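Local atomic coordinates of putative acyl-CoA thioester hydrolase YbhC (Escherichia coli K-12, PDB entry 3GRH), a protein that is a putative thioesterase of the outer membrane that belongs to the pectinesterase family but neither binds pectin nor has pectinesterase activity. Residues 121-132 / 195-206; 208-216 / 239-247. One frame throughout, in Å; residues are numbered along the deposited sequence.

Contact 1 (121-132 / 195-206); sequences VYVPAAPGGITL and VFWSQNNGLQLQ
Two successive coils of a right-handed parallel beta-helix stack here, each turning a corner between two short strands. Strand 121-123 pairs in parallel with 196-198, and 130-132 with 204-206. At the corner the Asn-200 amide bonds the backbone of loop 124-129 and of Ile-130. Its ND2 donates to Gly-128 O (3.1 Å, nearly straight at 171°) and weakly to Pro-124 O. Its OD1 accepts from Ile-130 N at 3.0 Å. These bonds fix the amide's rotation. CG lies anti to the backbone N (chi1 -174°), which carries the amide into the loop. Two waters also bridge Ala-126 and Asn-201. Inside the coil, Val-121 CG1 lies over one face of the Phe-196 ring. Leu-132 CD2 meets the same ring at its edge, 3.6 Å from CE1. On the outward face, also buried, Trp-197 and Tyr-122 form a T-shaped pair: Trp-197 CE3 sits 3.9 Å above the centre of the tyrosine ring, planes at 72°. Thr-131 OG1 donates to Gln-204 OE1 at 2.7 Å, from above the carbonyl plane. Arg-107 also bonds this hydroxyl. Trp-197 NE1 bonds Asp-231, and its indole packs on helix 174-181. Helix 92-100 touches Val-121 and Ile-130, and strand 108-112 lies beside 130-132.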
loop_
_atom_site.group_PDB
_atom_site.type_symbol
_atom_site.label_atom_id
_atom_site.label_comp_id
_atom_site.label_asym_id
_atom_site.label_seq_id
_atom_site.Cartn_x
_atom_site.Cartn_y
_atom_site.Cartn_z
ATOM N N VAL A 121 -14.743 -6.883 1.698
ATOM C CA VAL A 121 -15.450 -5.582 1.615
ATOM C C VAL A 121 -14.948 -5.039 0.288
ATOM O O VAL A 121 -13.758 -4.762 0.112
ATOM C CB VAL A 121 -15.045 -4.651 2.718
ATOM C CG1 VAL A 121 -15.688 -3.284 2.527
ATOM C CG2 VAL A 121 -15.405 -5.207 4.088
ATOM N N TYR A 122 -15.859 -4.870 -0.642
ATOM C CA TYR A 122 -15.558 -4.292 -1.961
ATOM C C TYR A 122 -16.267 -2.948 -2.031
ATOM O O TYR A 122 -17.491 -2.841 -1.821
ATOM C CB TYR A 122 -16.102 -5.171 -3.031
ATOM C CG TYR A 122 -15.369 -6.464 -3.329
ATOM C CD1 TYR A 122 -14.231 -6.859 -2.608
ATOM C CD2 TYR A 122 -15.885 -7.322 -4.250
ATOM C CE1 TYR A 122 -13.612 -8.053 -2.847
ATOM C CE2 TYR A 122 -15.275 -8.511 -4.466
ATOM C CZ TYR A 122 -14.141 -8.835 -3.811
ATOM O OH TYR A 122 -13.502 -10.069 -4.088
ATOM N N VAL A 123 -15.479 -1.897 -2.271
ATOM C CA VAL A 123 -16.037 -0.520 -2.305
ATOM C C VAL A 123 -15.906 -0.063 -3.739
ATOM O O VAL A 123 -14.816 0.152 -4.222
ATOM C CB VAL A 123 -15.301 0.462 -1.389
ATOM C CG1 VAL A 123 -16.070 1.792 -1.280
ATOM C CG2 VAL A 123 -15.202 -0.112 0.043
ATOM N N PRO A 124 -17.004 0.083 -4.441
ATOM C CA PRO A 124 -16.924 0.411 -5.869
ATOM C C PRO A 124 -16.668 1.850 -6.155
ATOM O O PRO A 124 -16.737 2.723 -5.287
ATOM C CB PRO A 124 -18.315 -0.033 -6.373
ATOM C CG PRO A 124 -19.150 0.172 -5.237
ATOM C CD PRO A 124 -18.394 -0.257 -4.070
ATOM N N ALA A 125 -16.239 2.080 -7.385
ATOM C CA ALA A 125 -16.194 3.443 -7.899
ATOM C C ALA A 125 -17.609 4.033 -7.806
ATOM O O ALA A 125 -18.619 3.361 -8.048
ATOM C CB ALA A 125 -15.661 3.439 -9.323
ATOM N N ALA A 126 -17.659 5.300 -7.386
ATOM C CA ALA A 126 -18.919 5.978 -7.141
ATOM C C ALA A 126 -18.628 7.448 -7.243
ATOM O O ALA A 126 -17.517 7.847 -7.059
ATOM C CB ALA A 126 -19.384 5.670 -5.750
ATOM N N PRO A 127 -19.648 8.238 -7.499
ATOM C CA PRO A 127 -19.511 9.686 -7.531
ATOM C C PRO A 127 -19.118 10.356 -6.238
ATOM O O PRO A 127 -18.566 11.497 -6.287
ATOM C CB PRO A 127 -20.911 10.143 -7.886
ATOM C CG PRO A 127 -21.818 9.012 -7.624
ATOM C CD PRO A 127 -20.999 7.811 -7.897
ATOM N N GLY A 128 -19.486 9.762 -5.112
ATOM C CA GLY A 128 -19.145 10.279 -3.818
ATOM C C GLY A 128 -18.138 9.382 -3.075
ATOM O O GLY A 128 -18.050 8.140 -3.336
ATOM N N GLY A 129 -17.400 10.030 -2.174
ATOM C CA GLY A 129 -16.448 9.343 -1.280
ATOM C C GLY A 129 -17.112 8.588 -0.142
ATOM O O GLY A 129 -18.157 8.922 0.325
ATOM N N ILE A 130 -16.496 7.481 0.239
ATOM C CA ILE A 130 -16.916 6.731 1.388
ATOM C C ILE A 130 -15.851 6.816 2.467
ATOM O O ILE A 130 -14.667 6.610 2.164
ATOM C CB ILE A 130 -17.085 5.263 1.036
ATOM C CG1 ILE A 130 -18.186 5.111 0.006
ATOM C CG2 ILE A 130 -17.485 4.452 2.310
ATOM C CD1 ILE A 130 -19.529 5.319 0.570
ATOM N N THR A 131 -16.274 7.139 3.699
ATOM C CA THR A 131 -15.381 7.075 4.896
ATOM C C THR A 131 -15.809 5.949 5.767
ATOM O O THR A 131 -16.936 5.879 6.167
ATOM C CB THR A 131 -15.393 8.371 5.663
ATOM O OG1 THR A 131 -14.945 9.439 4.800
ATOM C CG2 THR A 131 -14.476 8.288 6.885
ATOM N N LEU A 132 -14.909 5.027 6.068
ATOM C CA LEU A 132 -15.193 3.897 6.958
ATOM C C LEU A 132 -14.251 4.002 8.145
ATOM O O LEU A 132 -13.041 4.110 7.949
ATOM C CB LEU A 132 -14.959 2.588 6.205
ATOM C CG LEU A 132 -15.220 1.317 6.941
ATOM C CD1 LEU A 132 -16.702 1.120 7.174
ATOM C CD2 LEU A 132 -14.632 0.158 6.155
ATOM N N VAL A 195 -8.818 -8.883 0.689
ATOM C CA VAL A 195 -9.960 -8.900 1.633
ATOM C C VAL A 195 -10.773 -7.630 1.445
ATOM O O VAL A 195 -11.982 -7.653 1.412
ATOM C CB VAL A 195 -9.466 -9.044 3.103
ATOM C CG1 VAL A 195 -10.659 -8.929 4.066
ATOM C CG2 VAL A 195 -8.682 -10.366 3.268
ATOM N N PHE A 196 -10.088 -6.491 1.418
ATOM C CA PHE A 196 -10.694 -5.177 1.281
ATOM C C PHE A 196 -10.176 -4.640 -0.030
ATOM O O PHE A 196 -8.981 -4.463 -0.197
ATOM C CB PHE A 196 -10.268 -4.272 2.459
ATOM C CG PHE A 196 -11.059 -3.078 2.630
ATOM C CD1 PHE A 196 -11.932 -2.931 3.720
ATOM C CD2 PHE A 196 -11.030 -2.095 1.726
ATOM C CE1 PHE A 196 -12.665 -1.812 3.869
ATOM C CE2 PHE A 196 -11.863 -0.932 1.861
ATOM C CZ PHE A 196 -12.660 -0.840 2.956
ATOM N N TRP A 197 -11.085 -4.388 -0.965
ATOM C CA TRP A 197 -10.720 -3.861 -2.294
ATOM C C TRP A 197 -11.598 -2.702 -2.603
ATOM O O TRP A 197 -12.796 -2.788 -2.611
ATOM C CB TRP A 197 -10.944 -4.929 -3.320
ATOM C CG TRP A 197 -10.754 -4.579 -4.744
ATOM C CD1 TRP A 197 -10.129 -3.484 -5.253
ATOM C CD2 TRP A 197 -11.148 -5.369 -5.889
ATOM N NE1 TRP A 197 -10.164 -3.523 -6.620
ATOM C CE2 TRP A 197 -10.829 -4.635 -7.024
ATOM C CE3 TRP A 197 -11.881 -6.548 -6.040
ATOM C CZ2 TRP A 197 -11.103 -5.085 -8.302
ATOM C CZ3 TRP A 197 -12.085 -7.018 -7.292
ATOM C CH2 TRP A 197 -11.737 -6.298 -8.400
ATOM N N SER A 198 -10.946 -1.571 -2.769
ATOM C CA SER A 198 -11.641 -0.326 -3.132
ATOM C C SER A 198 -11.232 0.216 -4.460
ATOM O O SER A 198 -10.062 0.237 -4.752
ATOM C CB SER A 198 -11.360 0.707 -2.101
ATOM O OG SER A 198 -11.974 1.962 -2.400
ATOM N N GLN A 199 -12.242 0.637 -5.245
ATOM C CA GLN A 199 -12.004 1.489 -6.391
ATOM C C GLN A 199 -12.571 2.875 -6.173
ATOM O O GLN A 199 -12.681 3.686 -7.110
ATOM C CB GLN A 199 -12.631 0.901 -7.626
ATOM C CG GLN A 199 -12.112 -0.480 -7.913
ATOM C CD GLN A 199 -12.151 -0.737 -9.345
ATOM O OE1 GLN A 199 -13.157 -0.441 -10.017
ATOM N NE2 GLN A 199 -11.012 -1.159 -9.887
ATOM N N ASN A 200 -13.012 3.190 -4.976
ATOM C CA ASN A 200 -13.676 4.478 -4.684
ATOM C C ASN A 200 -12.628 5.604 -4.602
ATOM O O ASN A 200 -11.700 5.596 -3.777
ATOM C CB ASN A 200 -14.358 4.296 -3.309
ATOM C CG ASN A 200 -15.208 5.419 -2.883
ATOM O OD1 ASN A 200 -14.918 6.116 -1.868
ATOM N ND2 ASN A 200 -16.237 5.691 -3.655
ATOM N N ASN A 201 -12.806 6.635 -5.444
ATOM C CA ASN A 201 -12.015 7.824 -5.315
ATOM C C ASN A 201 -12.429 8.496 -4.052
ATOM O O ASN A 201 -13.627 8.627 -3.756
ATOM C CB ASN A 201 -12.213 8.770 -6.494
ATOM C CG ASN A 201 -11.710 8.236 -7.803
ATOM O OD1 ASN A 201 -10.840 7.367 -7.884
ATOM N ND2 ASN A 201 -12.307 8.775 -8.880
ATOM N N GLY A 202 -11.470 8.972 -3.301
ATOM C CA GLY A 202 -11.899 9.570 -2.067
ATOM C C GLY A 202 -12.136 8.710 -0.893
ATOM O O GLY A 202 -12.556 9.255 0.132
ATOM N N LEU A 203 -11.883 7.432 -0.985
ATOM C CA LEU A 203 -11.992 6.517 0.191
ATOM C C LEU A 203 -11.161 7.053 1.318
ATOM O O LEU A 203 -10.024 7.456 1.123
ATOM C CB LEU A 203 -11.469 5.164 -0.197
ATOM C CG LEU A 203 -11.628 4.094 0.891
ATOM C CD1 LEU A 203 -13.051 3.528 0.872
ATOM C CD2 LEU A 203 -10.543 2.993 0.607
ATOM N N GLN A 204 -11.732 7.021 2.528
ATOM C CA GLN A 204 -11.025 7.330 3.740
ATOM C C GLN A 204 -11.209 6.186 4.691
ATOM O O GLN A 204 -12.318 5.734 4.873
ATOM C CB GLN A 204 -11.628 8.573 4.334
ATOM C CG GLN A 204 -11.319 9.794 3.522
ATOM C CD GLN A 204 -11.924 11.066 4.092
ATOM O OE1 GLN A 204 -12.803 11.094 4.968
ATOM N NE2 GLN A 204 -11.465 12.189 3.544
ATOM N N LEU A 205 -10.129 5.676 5.259
ATOM C CA LEU A 205 -10.147 4.580 6.276
ATOM C C LEU A 205 -9.437 5.067 7.524
ATOM O O LEU A 205 -8.427 5.697 7.430
ATOM C CB LEU A 205 -9.422 3.353 5.784
ATOM C CG LEU A 205 -9.943 2.708 4.543
ATOM C CD1 LEU A 205 -9.114 1.489 4.169
ATOM C CD2 LEU A 205 -11.423 2.265 4.646
ATOM N N GLN A 206 -10.044 4.849 8.667
ATOM C CA GLN A 206 -9.452 5.283 9.921
ATOM C C GLN A 206 -9.774 4.311 11.059
ATOM O O GLN A 206 -10.930 3.923 11.211
ATOM C CB GLN A 206 -9.918 6.673 10.250
ATOM C CG GLN A 206 -9.268 7.248 11.515
ATOM C CD GLN A 206 -9.480 8.714 11.665
ATOM O OE1 GLN A 206 -10.485 9.153 12.334
ATOM N NE2 GLN A 206 -8.595 9.509 11.093
HETATM O O HOH W 1 -14.976 6.671 -7.332
HETATM O O HOH W 2 -15.753 9.104 -5.403
#

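Contact 2 (208-216 / 239-247); sequences LTIENTLGD and NVNILGRQN
Neighbouring parallel strands of one beta-helix face, 208-212 and 240-243, make this contact, together with the loops that follow them. Four backbone bonds join them: Asn-241 N to Leu-208 O, Ile-210 N to Asn-241 O, Leu-243 N to Ile-210 O and Asn-212 N to Leu-243 O. Thr-209, Glu-211, Asn-241 and Leu-243 share one face. There Asn-241 ND2 donates to Thr-209 OG1 at 3.2 Å, with the hydroxyl tilted out of the amide plane. The same OG1 also bonds Pro-139 O. Leu-243 CD1 reaches Thr-209 CG2 at 3.7 Å. The aliphatic part of Glu-211 crosses the same leucine, with its CG 3.8 Å from Leu-243 CB. On the other face Leu-208 CD1 lies beside Val-240 CG1 at 4.0 Å. Beyond the strands, Arg-245 bends at chi2 (-71°) and turns its guanidinium edge to Asp-216. Arg-245 NE donates to Asp-216 OD1 at 2.9 Å from above the carboxylate plane, and NH2 bonds OD2 weakly. NH1 bonds Gly-244 O and forms a salt bridge with Glu-276 on strand 274-277, so two acids hold the guanidinium. In an Asx turn Asn-212 OD1 accepts from Leu-214 N at 3.2 Å, while its ND2 bonds Val-226 O. The Arg-245 side chain is about 10 Å from that of Asp-280, the predicted nucleophile. Parallel strands stacked coil on coil, with loops leaving their ends, are typical of the pectinesterase beta-helix.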
loop_
_atom_site.group_PDB
_atom_site.type_symbol
_atom_site.label_atom_id
_atom_site.label_comp_id
_atom_site.label_asym_id
_atom_site.label_seq_id
_atom_site.Cartn_x
_atom_site.Cartn_y
_atom_site.Cartn_z
ATOM N N LEU A 208 -9.060 1.179 12.255
ATOM C CA LEU A 208 -9.492 -0.191 12.077
ATOM C C LEU A 208 -8.344 -1.053 11.594
ATOM O O LEU A 208 -7.276 -0.547 11.326
ATOM C CB LEU A 208 -10.662 -0.349 11.145
ATOM C CG LEU A 208 -10.663 0.407 9.867
ATOM C CD1 LEU A 208 -9.788 -0.283 8.848
ATOM C CD2 LEU A 208 -12.031 0.579 9.364
ATOM N N THR A 209 -8.584 -2.356 11.558
ATOM C CA THR A 209 -7.582 -3.359 11.186
ATOM C C THR A 209 -8.128 -4.122 10.033
ATOM O O THR A 209 -9.251 -4.562 10.057
ATOM C CB THR A 209 -7.253 -4.337 12.337
ATOM O OG1 THR A 209 -6.683 -3.521 13.384
ATOM C CG2 THR A 209 -6.226 -5.386 11.915
ATOM N N ILE A 210 -7.280 -4.306 9.030
ATOM C CA ILE A 210 -7.643 -5.140 7.846
ATOM C C ILE A 210 -6.568 -6.215 7.705
ATOM O O ILE A 210 -5.404 -5.909 7.726
ATOM C CB ILE A 210 -7.718 -4.369 6.582
ATOM C CG1 ILE A 210 -8.851 -3.326 6.626
ATOM C CG2 ILE A 210 -7.938 -5.354 5.430
ATOM C CD1 ILE A 210 -8.720 -2.172 5.618
ATOM N N GLU A 211 -6.982 -7.488 7.680
ATOM C CA GLU A 211 -6.020 -8.611 7.752
ATOM C C GLU A 211 -6.453 -9.645 6.705
ATOM O O GLU A 211 -7.607 -10.021 6.637
ATOM C CB GLU A 211 -5.998 -9.209 9.159
ATOM C CG GLU A 211 -5.027 -10.333 9.351
ATOM C CD GLU A 211 -4.759 -10.718 10.783
ATOM O OE1 GLU A 211 -4.440 -9.794 11.577
ATOM O OE2 GLU A 211 -4.796 -11.933 11.083
ATOM N N ASN A 212 -5.494 -10.108 5.929
ATOM C CA ASN A 212 -5.642 -11.386 5.213
ATOM C C ASN A 212 -5.102 -12.468 6.133
ATOM O O ASN A 212 -3.924 -12.483 6.429
ATOM C CB ASN A 212 -5.015 -11.370 3.833
ATOM C CG ASN A 212 -5.425 -12.522 3.011
ATOM O OD1 ASN A 212 -5.434 -13.637 3.535
ATOM N ND2 ASN A 212 -5.661 -12.327 1.698
ATOM N N THR A 213 -6.041 -13.236 6.634
ATOM C CA THR A 213 -5.793 -14.118 7.779
ATOM C C THR A 213 -5.167 -15.440 7.288
ATOM O O THR A 213 -4.958 -16.377 8.106
ATOM C CB THR A 213 -7.075 -14.350 8.544
ATOM O OG1 THR A 213 -8.105 -14.842 7.671
ATOM C CG2 THR A 213 -7.635 -13.060 9.126
ATOM N N LEU A 214 -4.765 -15.547 6.038
ATOM C CA LEU A 214 -4.008 -16.747 5.589
ATOM C C LEU A 214 -2.762 -16.987 6.466
ATOM O O LEU A 214 -2.508 -18.118 6.950
ATOM C CB LEU A 214 -3.617 -16.599 4.134
ATOM C CG LEU A 214 -3.095 -17.795 3.381
ATOM C CD1 LEU A 214 -4.270 -18.772 3.071
ATOM C CD2 LEU A 214 -2.382 -17.370 2.095
ATOM N N GLY A 215 -2.067 -15.919 6.791
ATOM C CA GLY A 215 -1.056 -15.961 7.796
ATOM C C GLY A 215 -0.079 -17.076 7.662
ATOM O O GLY A 215 0.514 -17.263 6.596
ATOM N N ASP A 216 0.134 -17.796 8.769
ATOM C CA ASP A 216 1.138 -18.861 8.776
ATOM C C ASP A 216 0.537 -20.255 8.495
ATOM O O ASP A 216 1.133 -21.335 8.816
ATOM C CB ASP A 216 1.915 -18.800 10.085
ATOM C CG ASP A 216 2.485 -17.391 10.408
ATOM O OD1 ASP A 216 3.098 -16.697 9.530
ATOM O OD2 ASP A 216 2.325 -16.967 11.584
ATOM N N ASN A 239 -4.227 5.867 10.741
ATOM C CA ASN A 239 -4.341 5.043 11.988
ATOM C C ASN A 239 -5.027 3.746 11.722
ATOM O O ASN A 239 -6.012 3.395 12.374
ATOM C CB ASN A 239 -5.056 5.814 13.085
ATOM C CG ASN A 239 -4.874 5.198 14.455
ATOM O OD1 ASN A 239 -3.859 4.536 14.725
ATOM N ND2 ASN A 239 -5.898 5.356 15.298
ATOM N N VAL A 240 -4.526 3.018 10.722
ATOM C CA VAL A 240 -5.033 1.687 10.322
ATOM C C VAL A 240 -3.942 0.682 10.514
ATOM O O VAL A 240 -2.773 0.967 10.254
ATOM C CB VAL A 240 -5.610 1.725 8.887
ATOM C CG1 VAL A 240 -5.886 0.317 8.272
ATOM C CG2 VAL A 240 -6.862 2.544 8.851
ATOM N N ASN A 241 -4.292 -0.547 10.870
ATOM C CA ASN A 241 -3.337 -1.658 10.854
ATOM C C ASN A 241 -3.665 -2.499 9.641
ATOM O O ASN A 241 -4.820 -2.884 9.470
ATOM C CB ASN A 241 -3.501 -2.591 12.074
ATOM C CG ASN A 241 -3.183 -1.931 13.377
ATOM O OD1 ASN A 241 -2.365 -1.055 13.480
ATOM N ND2 ASN A 241 -3.958 -2.284 14.401
ATOM N N ILE A 242 -2.673 -2.753 8.809
ATOM C CA ILE A 242 -2.810 -3.617 7.632
ATOM C C ILE A 242 -1.896 -4.797 7.785
ATOM O O ILE A 242 -0.680 -4.614 7.849
ATOM C CB ILE A 242 -2.482 -2.837 6.318
ATOM C CG1 ILE A 242 -3.154 -1.475 6.272
ATOM C CG2 ILE A 242 -2.965 -3.715 5.208
ATOM C CD1 ILE A 242 -2.612 -0.622 5.115
ATOM N N LEU A 243 -2.498 -5.981 7.969
ATOM C CA LEU A 243 -1.785 -7.150 8.448
ATOM C C LEU A 243 -1.827 -8.246 7.426
ATOM O O LEU A 243 -2.894 -8.653 6.936
ATOM C CB LEU A 243 -2.356 -7.658 9.773
ATOM C CG LEU A 243 -2.360 -6.627 10.867
ATOM C CD1 LEU A 243 -2.981 -7.196 12.116
ATOM C CD2 LEU A 243 -1.040 -6.025 11.179
ATOM N N GLY A 244 -0.641 -8.754 7.076
ATOM C CA GLY A 244 -0.524 -9.861 6.170
ATOM C C GLY A 244 0.845 -10.487 6.226
ATOM O O GLY A 244 1.539 -10.388 7.250
ATOM N N ARG A 245 1.160 -11.151 5.118
ATOM C CA ARG A 245 2.466 -11.815 4.937
ATOM C C ARG A 245 2.937 -11.400 3.554
ATOM O O ARG A 245 3.544 -10.355 3.424
ATOM C CB ARG A 245 2.415 -13.274 5.129
ATOM C CG ARG A 245 2.030 -13.702 6.505
ATOM C CD ARG A 245 3.043 -13.464 7.503
ATOM N NE ARG A 245 2.561 -13.938 8.821
ATOM C CZ ARG A 245 2.097 -13.150 9.791
ATOM N NH1 ARG A 245 2.022 -11.840 9.663
ATOM N NH2 ARG A 245 1.739 -13.695 10.983
ATOM N N GLN A 246 2.546 -12.116 2.495
ATOM C CA GLN A 246 2.957 -11.706 1.128
ATOM C C GLN A 246 1.935 -10.817 0.479
ATOM O O GLN A 246 0.794 -11.140 0.419
ATOM C CB GLN A 246 3.238 -12.945 0.264
ATOM C CG GLN A 246 3.853 -12.677 -1.027
ATOM C CD GLN A 246 3.971 -13.856 -1.904
ATOM O OE1 GLN A 246 4.255 -14.931 -1.423
ATOM N NE2 GLN A 246 3.681 -13.683 -3.222
ATOM N N ASN A 247 2.380 -9.651 0.025
ATOM C CA ASN A 247 1.578 -8.661 -0.697
ATOM C C ASN A 247 0.464 -8.080 0.187
ATOM O O ASN A 247 -0.647 -7.807 -0.317
ATOM C CB ASN A 247 0.949 -9.256 -1.953
ATOM C CG ASN A 247 1.946 -9.698 -2.988
ATOM O OD1 ASN A 247 1.987 -10.903 -3.326
ATOM N ND2 ASN A 247 2.746 -8.769 -3.509
#

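Contact 1 closes before contact 2 opens along the chain. Their centres are about 18 Å apart. Strand 204-206 of contact 1 leads almost directly into strand 208-212 of contact 2, so both belong to the same run of coils. Contact 1 spans two faces of the helix and contact 2 lies on the third. They meet in the interior, where Phe-196 CD1 lies 3.8 Å from Ile-210 CD1 and Leu-205 O lies 3.8 Å from Val-240 CG2. Contact 1 lies away from the annotated sites, whereas the Arg-245 end of contact 2 lies on the side of the predicted nucleophile without touching it. Together they show coil stacking continuing from one face to the next.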